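Local coordinates for protein Lysine/ornithine decarboxylase (Selenomonas ruminantium, PDB 5GJO) that decarboxylates L-lysine to cadaverine and L-ornithine to putrescine, using pyridoxal 5'-phosphate as cofactor and working as a homodimer, at residues T270-T275 with P282-D287; L306-K311 with P337-G342. The protein carries 2 engineered substitutions. All coordinates share one frame; numbering follows the deposited sequence.

Contact 1 (T270-T275 with P282-D287); sequences TSVIGT and PWYILD
Val272 and Leu286, a non-hydrogen-bonded antiparallel pair, meet obliquely through Val272 CG2 and Leu286 CD2, 3.9 Å apart; compact branched methyls fill this buried face. Farther along it, Thr275 CG2 meets the Tyr284 ring in its plane, at the CD1 edge (3.8 Å), while the Tyr284 hydroxyl bonds to Leu339 N. Ile273 and Ile285 touch through CG1 and CG2, 3.9 Å apart, and both pack on Val97 of the second subunit. The two strands form a beta hairpin with a classic bulge, Ile273 and Gly274 together facing Ile285: Ile273 N donates to Ile285 O at 2.8 Å, and Gly274 N adds a weak bond to the same oxygen. Gly274 O accepts an almost straight bond from Ile285 N (177°); a beta carbon on this glycine would come up against Ile285 CB. At the polar edge Asp287 OD1 takes two donors from one face of its carboxylate, Thr270 OG1 at 2.7 Å and Ser271 N at 2.9 Å, the latter from above the plane. Thr270 OG1 lies anti to its backbone N (chi1 177°), which turns it to this oxygen. An alanine in place of Asp287 would probably leave Thr270 OG1 and Ser271 N without their shared acceptor. Thr21 OG1 bonds to both Asp287 OD2 and Ser271 OG.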
ATOM      1  N   THR A 270      16.546   6.683   6.926  1.00 11.37           N
ATOM      2  CA  THR A 270      15.417   7.085   7.760  1.00 12.05           C
ATOM      3  C   THR A 270      15.907   7.557   9.104  1.00 12.91           C
ATOM      4  O   THR A 270      16.892   7.003   9.645  1.00 15.71           O
ATOM      5  CB  THR A 270      14.330   6.008   7.768  1.00 12.66           C
ATOM      6  OG1 THR A 270      13.268   6.396   8.640  1.00 12.75           O
ATOM      7  CG2 THR A 270      14.853   4.698   8.266  1.00 14.94           C
ATOM      8  N   SER A 271      15.233   8.543   9.680  1.00 13.71           N
ATOM      9  CA  SER A 271      15.617   9.066  11.012  1.00 13.31           C
ATOM     10  C   SER A 271      14.748   8.492  12.124  1.00 14.87           C
ATOM     11  O   SER A 271      13.527   8.271  11.938  1.00 11.85           O
ATOM     12  CB  SER A 271      15.477  10.585  11.077  1.00 15.22           C
ATOM     13  OG  SER A 271      16.370  11.188  10.177  1.00 15.28           O
ATOM     14  N   VAL A 272      15.382   8.368  13.281  1.00 13.10           N
ATOM     15  CA  VAL A 272      14.680   8.179  14.571  1.00 14.74           C
ATOM     16  C   VAL A 272      14.006   9.515  14.947  1.00 13.20           C
ATOM     17  O   VAL A 272      14.650  10.552  15.126  1.00 13.94           O
ATOM     18  CB  VAL A 272      15.639   7.713  15.718  1.00 14.41           C
ATOM     19  CG1 VAL A 272      14.877   7.552  17.074  1.00 15.93           C
ATOM     20  CG2 VAL A 272      16.315   6.439  15.277  1.00 14.67           C
ATOM     21  N   ILE A 273      12.697   9.484  14.983  1.00 13.28           N
ATOM     22  CA  ILE A 273      11.901  10.655  15.352  1.00 14.36           C
ATOM     23  C   ILE A 273      11.369  10.603  16.791  1.00 15.48           C
ATOM     24  O   ILE A 273      10.917  11.626  17.328  1.00 16.86           O
ATOM     25  CB  ILE A 273      10.785  11.029  14.328  1.00 15.19           C
ATOM     26  CG1 ILE A 273       9.790   9.909  14.128  1.00 15.42           C
ATOM     27  CG2 ILE A 273      11.344  11.421  12.974  1.00 16.09           C
ATOM     28  CD1 ILE A 273       8.586  10.361  13.352  1.00 15.57           C
ATOM     29  N   GLY A 274      11.388   9.422  17.385  1.00 14.69           N
ATOM     30  CA  GLY A 274      10.986   9.266  18.785  1.00 16.75           C
ATOM     31  C   GLY A 274      11.601   8.030  19.399  1.00 15.06           C
ATOM     32  O   GLY A 274      11.939   7.056  18.698  1.00 15.46           O
ATOM     33  N   THR A 275      11.793   8.084  20.719  1.00 15.28           N
ATOM     34  CA  THR A 275      12.174   6.934  21.496  1.00 15.11           C
ATOM     35  C   THR A 275      11.115   6.648  22.565  1.00 16.04           C
ATOM     36  O   THR A 275      10.294   7.528  22.932  1.00 15.74           O
ATOM     37  CB  THR A 275      13.482   7.132  22.226  1.00 17.31           C
ATOM     38  OG1 THR A 275      13.368   8.241  23.149  1.00 16.38           O
ATOM     39  CG2 THR A 275      14.621   7.465  21.220  1.00 15.95           C
ATOM     40  N   PRO A 282      13.619  -1.069  24.545  1.00 18.40           N
ATOM     41  CA  PRO A 282      13.344   0.237  24.009  1.00 18.31           C
ATOM     42  C   PRO A 282      12.631   0.172  22.670  1.00 19.28           C
ATOM     43  O   PRO A 282      12.853  -0.793  21.883  1.00 15.48           O
ATOM     44  CB  PRO A 282      14.711   0.842  23.786  1.00 21.87           C
ATOM     45  CG  PRO A 282      15.701  -0.173  24.048  1.00 20.64           C
ATOM     46  CD  PRO A 282      15.026  -1.407  24.525  1.00 20.21           C
ATOM     47  N   TRP A 283      11.870   1.215  22.359  1.00 18.41           N
ATOM     48  CA  TRP A 283      11.277   1.401  21.021  1.00 17.71           C
ATOM     49  C   TRP A 283      11.885   2.610  20.375  1.00 15.49           C
ATOM     50  O   TRP A 283      12.137   3.657  21.008  1.00 15.70           O
ATOM     51  CB  TRP A 283       9.806   1.626  21.038  1.00 17.33           C
ATOM     52  CG  TRP A 283       8.949   0.449  21.351  1.00 17.36           C
ATOM     53  CD1 TRP A 283       9.079  -0.419  22.409  1.00 18.69           C
ATOM     54  CD2 TRP A 283       7.773   0.014  20.636  1.00 16.78           C
ATOM     55  NE1 TRP A 283       8.101  -1.400  22.341  1.00 17.44           N
ATOM     56  CE2 TRP A 283       7.252  -1.107  21.313  1.00 16.59           C
ATOM     57  CE3 TRP A 283       7.118   0.457  19.496  1.00 16.20           C
ATOM     58  CZ2 TRP A 283       6.146  -1.819  20.830  1.00 17.15           C
ATOM     59  CZ3 TRP A 283       6.047  -0.256  19.021  1.00 16.46           C
ATOM     60  CH2 TRP A 283       5.535  -1.359  19.711  1.00 16.29           C
ATOM     61  N   TYR A 284      12.062   2.507  19.079  1.00 14.33           N
ATOM     62  CA  TYR A 284      12.423   3.615  18.262  1.00 13.12           C
ATOM     63  C   TYR A 284      11.390   3.777  17.158  1.00 13.64           C
ATOM     64  O   TYR A 284      11.082   2.806  16.453  1.00 15.27           O
ATOM     65  CB  TYR A 284      13.755   3.335  17.597  1.00 13.54           C
ATOM     66  CG  TYR A 284      14.796   3.052  18.646  1.00 14.01           C
ATOM     67  CD1 TYR A 284      15.193   4.080  19.482  1.00 16.15           C
ATOM     68  CD2 TYR A 284      15.345   1.798  18.812  1.00 15.78           C
ATOM     69  CE1 TYR A 284      16.098   3.859  20.489  1.00 16.97           C
ATOM     70  CE2 TYR A 284      16.344   1.566  19.789  1.00 16.70           C
ATOM     71  CZ  TYR A 284      16.666   2.610  20.634  1.00 16.77           C
ATOM     72  OH  TYR A 284      17.628   2.513  21.580  1.00 15.93           O
ATOM     73  N   ILE A 285      10.937   5.017  16.994  1.00 13.42           N
ATOM     74  CA  ILE A 285       9.994   5.379  15.950  1.00 14.30           C
ATOM     75  C   ILE A 285      10.747   6.033  14.818  1.00 14.25           C
ATOM     76  O   ILE A 285      11.479   6.999  15.024  1.00 13.47           O
ATOM     77  CB  ILE A 285       8.894   6.339  16.474  1.00 14.63           C
ATOM     78  CG1 ILE A 285       8.138   5.642  17.594  1.00 16.00           C
ATOM     79  CG2 ILE A 285       7.918   6.660  15.350  1.00 15.19           C
ATOM     80  CD1 ILE A 285       7.611   4.292  17.270  1.00 13.98           C
ATOM     81  N   LEU A 286      10.612   5.446  13.615  1.00 14.03           N
ATOM     82  CA  LEU A 286      11.272   5.967  12.393  1.00 13.73           C
ATOM     83  C   LEU A 286      10.347   6.813  11.542  1.00 12.88           C
ATOM     84  O   LEU A 286       9.180   6.701  11.716  1.00 12.46           O
ATOM     85  CB  LEU A 286      11.798   4.793  11.521  1.00 12.47           C
ATOM     86  CG  LEU A 286      12.714   3.816  12.302  1.00 12.26           C
ATOM     87  CD1 LEU A 286      13.130   2.704  11.361  1.00 12.96           C
ATOM     88  CD2 LEU A 286      13.916   4.576  12.809  1.00 14.57           C
ATOM     89  N   ASP A 287      10.901   7.659  10.655  1.00 12.61           N
ATOM     90  CA  ASP A 287      10.126   8.437   9.762  1.00 12.43           C
ATOM     91  C   ASP A 287       9.706   7.773   8.461  1.00 13.59           C
ATOM     92  O   ASP A 287       9.024   8.429   7.653  1.00 14.03           O
ATOM     93  CB  ASP A 287      10.625   9.870   9.596  1.00 14.39           C
ATOM     94  CG  ASP A 287      12.038   9.978   8.993  1.00 14.51           C
ATOM     95  OD1 ASP A 287      12.592   9.003   8.449  1.00 13.47           O
ATOM     96  OD2 ASP A 287      12.594  11.121   9.045  1.00 17.06           O
TER

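Contact 2 (L306-K311 with P337-G342); sequences LHCFGK and PELKIG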
ATOM      1  N   LEU A 306      18.398  -4.090   8.341  1.00 14.06           N
ATOM      2  CA  LEU A 306      18.518  -2.851   9.066  1.00 12.64           C
ATOM      3  C   LEU A 306      19.888  -2.704   9.654  1.00 14.97           C
ATOM      4  O   LEU A 306      20.370  -3.628  10.300  1.00 14.77           O
ATOM      5  CB  LEU A 306      17.403  -2.805  10.152  1.00 13.31           C
ATOM      6  CG  LEU A 306      17.485  -1.616  11.098  1.00 13.56           C
ATOM      7  CD1 LEU A 306      17.238  -0.269  10.380  1.00 13.98           C
ATOM      8  CD2 LEU A 306      16.439  -1.818  12.128  1.00 15.31           C
ATOM      9  N   HIS A 307      20.503  -1.541   9.488  1.00 14.78           N
ATOM     10  CA  HIS A 307      21.802  -1.214  10.046  1.00 14.51           C
ATOM     11  C   HIS A 307      21.699  -0.007  10.943  1.00 17.71           C
ATOM     12  O   HIS A 307      21.296   1.064  10.494  1.00 15.06           O
ATOM     13  CB  HIS A 307      22.871  -0.973   8.956  1.00 15.23           C
ATOM     14  CG  HIS A 307      22.929  -2.099   7.966  1.00 19.12           C
ATOM     15  ND1 HIS A 307      22.200  -2.124   6.768  1.00 21.40           N
ATOM     16  CD2 HIS A 307      23.512  -3.308   8.056  1.00 17.85           C
ATOM     17  CE1 HIS A 307      22.393  -3.277   6.152  1.00 16.75           C
ATOM     18  NE2 HIS A 307      23.153  -4.026   6.920  1.00 21.58           N
ATOM     19  N   CYS A 308      22.119  -0.163  12.186  1.00 14.96           N
ATOM     20  CA  CYS A 308      22.147   0.951  13.162  1.00 16.88           C
ATOM     21  C   CYS A 308      23.582   1.339  13.362  1.00 18.63           C
ATOM     22  O   CYS A 308      24.473   0.518  13.310  1.00 23.52           O
ATOM     23  CB  CYS A 308      21.534   0.526  14.497  1.00 19.43           C
ATOM     24  SG  CYS A 308      19.816  -0.001  14.365  1.00 20.61           S
ATOM     25  N   PHE A 309      23.849   2.559  13.645  1.00 20.94           N
ATOM     26  CA  PHE A 309      25.263   2.953  13.843  1.00 21.91           C
ATOM     27  C   PHE A 309      25.492   3.218  15.388  1.00 25.19           C
ATOM     28  O   PHE A 309      24.575   3.644  16.114  1.00 30.66           O
ATOM     29  CB  PHE A 309      25.550   4.183  12.958  1.00 19.13           C
ATOM     30  CG  PHE A 309      25.361   3.960  11.478  1.00 17.00           C
ATOM     31  CD1 PHE A 309      26.263   3.229  10.732  1.00 18.58           C
ATOM     32  CD2 PHE A 309      24.237   4.448  10.818  1.00 20.29           C
ATOM     33  CE1 PHE A 309      26.122   3.009   9.398  1.00 18.52           C
ATOM     34  CE2 PHE A 309      24.082   4.209   9.463  1.00 18.22           C
ATOM     35  CZ  PHE A 309      24.987   3.473   8.755  1.00 19.67           C
ATOM     36  N   GLY A 310      26.703   3.014  15.885  1.00 36.62           N
ATOM     37  CA  GLY A 310      27.035   3.216  17.319  1.00 35.33           C
ATOM     38  C   GLY A 310      27.766   2.005  17.836  1.00 39.93           C
ATOM     39  O   GLY A 310      27.380   0.874  17.497  1.00 38.09           O
ATOM     40  N   LYS A 311      28.808   2.207  18.676  1.00 41.36           N
ATOM     41  CA  LYS A 311      29.764   1.101  19.064  1.00 43.75           C
ATOM     42  C   LYS A 311      29.568   0.473  20.479  1.00 43.37           C
ATOM     43  O   LYS A 311      30.363  -0.461  20.843  1.00 37.05           O
ATOM     44  CB  LYS A 311      31.269   1.560  18.950  1.00 50.06           C
ATOM     45  CG  LYS A 311      31.699   2.170  17.598  1.00 54.71           C
ATOM     46  CD  LYS A 311      33.125   2.734  17.650  1.00 58.59           C
ATOM     47  CE  LYS A 311      33.455   3.581  16.419  1.00 62.41           C
ATOM     48  NZ  LYS A 311      34.783   3.204  15.851  1.00 65.49           N
ATOM     49  N   PRO A 337      22.072  -0.717  19.280  1.00 18.45           N
ATOM     50  CA  PRO A 337      22.625   0.183  20.251  1.00 19.71           C
ATOM     51  C   PRO A 337      21.646   1.181  20.741  1.00 18.71           C
ATOM     52  O   PRO A 337      20.479   1.213  20.246  1.00 18.67           O
ATOM     53  CB  PRO A 337      23.791   0.811  19.520  1.00 21.37           C
ATOM     54  CG  PRO A 337      23.306   0.875  18.130  1.00 21.79           C
ATOM     55  CD  PRO A 337      22.517  -0.362  17.920  1.00 20.48           C
ATOM     56  N   GLU A 338      22.056   1.957  21.741  1.00 17.80           N
ATOM     57  CA  GLU A 338      21.198   2.979  22.264  1.00 20.49           C
ATOM     58  C   GLU A 338      21.124   4.100  21.244  1.00 21.42           C
ATOM     59  O   GLU A 338      22.152   4.674  20.872  1.00 24.25           O
ATOM     60  CB  GLU A 338      21.735   3.560  23.591  1.00 25.87           C
ATOM     61  CG  GLU A 338      20.944   4.782  24.041  1.00 27.69           C
ATOM     62  CD  GLU A 338      21.337   5.375  25.410  1.00 36.44           C
ATOM     63  OE1 GLU A 338      20.490   6.019  26.038  1.00 43.89           O
ATOM     64  OE2 GLU A 338      22.474   5.200  25.848  1.00 38.80           O
ATOM     65  N   LEU A 339      19.960   4.321  20.652  1.00 16.18           N
ATOM     66  CA  LEU A 339      19.753   5.394  19.687  1.00 16.03           C
ATOM     67  C   LEU A 339      19.008   6.615  20.290  1.00 16.79           C
ATOM     68  O   LEU A 339      18.291   6.471  21.292  1.00 18.15           O
ATOM     69  CB  LEU A 339      18.944   4.845  18.461  1.00 16.17           C
ATOM     70  CG  LEU A 339      19.525   3.639  17.753  1.00 16.41           C
ATOM     71  CD1 LEU A 339      18.589   3.167  16.638  1.00 16.71           C
ATOM     72  CD2 LEU A 339      20.895   3.949  17.203  1.00 19.37           C
ATOM     73  N   LYS A 340      19.184   7.763  19.668  1.00 18.53           N
ATOM     74  CA  LYS A 340      18.560   9.007  20.118  1.00 21.18           C
ATOM     75  C   LYS A 340      17.831   9.619  18.955  1.00 19.30           C
ATOM     76  O   LYS A 340      18.167   9.360  17.778  1.00 17.42           O
ATOM     77  CB  LYS A 340      19.577  10.034  20.547  1.00 24.84           C
ATOM     78  CG  LYS A 340      20.749   9.544  21.337  1.00 36.96           C
ATOM     79  CD  LYS A 340      20.405   9.372  22.786  1.00 46.71           C
ATOM     80  CE  LYS A 340      21.652   8.965  23.586  1.00 52.80           C
ATOM     81  NZ  LYS A 340      21.636   9.716  24.861  1.00 57.65           N
ATOM     82  N   ILE A 341      16.850  10.452  19.277  1.00 17.25           N
ATOM     83  CA  ILE A 341      16.115  11.202  18.277  1.00 17.17           C
ATOM     84  C   ILE A 341      17.112  11.952  17.402  1.00 19.21           C
ATOM     85  O   ILE A 341      18.098  12.551  17.927  1.00 16.43           O
ATOM     86  CB  ILE A 341      15.147  12.187  18.923  1.00 17.97           C
ATOM     87  CG1 ILE A 341      14.019  11.390  19.565  1.00 18.02           C
ATOM     88  CG2 ILE A 341      14.599  13.184  17.870  1.00 17.92           C
ATOM     89  CD1 ILE A 341      13.017  12.262  20.329  1.00 19.81           C
ATOM     90  N   GLY A 342      16.899  11.886  16.071  1.00 17.19           N
ATOM     91  CA  GLY A 342      17.827  12.521  15.135  1.00 17.03           C
ATOM     92  C   GLY A 342      18.888  11.587  14.543  1.00 15.29           C
ATOM     93  O   GLY A 342      19.472  11.928  13.478  1.00 17.05           O
TER
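Cys308 CB rests against the ring of Pro337, closest at CD (3.7 Å), while its sulphur reaches Leu339 CD1 at 4.1 Å. The sulphur stands anti to the carbonyl carbon of Cys308 (chi1 -60°), which carries it toward that methyl. A small, weakly polar side chain suits this place, since it can touch a proline ring with one atom and a leucine methyl with the next. The proline ring offers a rigid apolar surface, and the leucine fork two methyls. The Phe309 carbonyl oxygen also meets both partners, lying 3.7 Å from Pro337 CG and 3.8 Å from Leu339 CD2, so the two methyls of Leu339 divide between the sulphur and this oxygen. Gly310 extends the line, its O lying 4.1 Å from Pro337 CB. Its backbone angles (phi 131°, psi 140°) call for glycine: a side chain would jam against the carbonyl of Phe309, and its beta carbon would also come close to Pro337 CG. With Cys308, Pro337 and Leu339 meeting through apolar atoms, the contact is one of van der Waals packing. Around this first shell, Asp343 OD2 bonds to Lys340 N. The Phe309 ring packs instead on Leu346, while Cys308 and Leu339 both lean on Phe319. In the beta-sheet domain, the chain leaving strand 306-307 thus packs on the loop between strands 329-336 and 344-347, with strand 315-320 contributing Phe319, strand 329-336 adding Phe334 against Cys308, and strand 344-347 placing Val345 against Leu339.

In the fold
Both contacts reach the same mixed sheet, their centres about 10 Å apart, but they differ in burial and chemistry. Contact 1 is the buried one: a hairpin of two neighbouring strands held by backbone hydrogen bonds, a carboxylate and apolar side chains on both faces, with its isoleucines at the subunit interface. Contact 2 is partly exposed and joins the chain running on from strand 306-307 to a loop at the sheet's margin by apolar packing alone, with a glycine where the backbone demands one. That loop touches the hairpin directly: Val272 O lies 2.8 Å from Gly342 N, a probable hydrogen bond. Strand 344-347 serves both, since Val345 touches Thr270, Leu286 and Leu339.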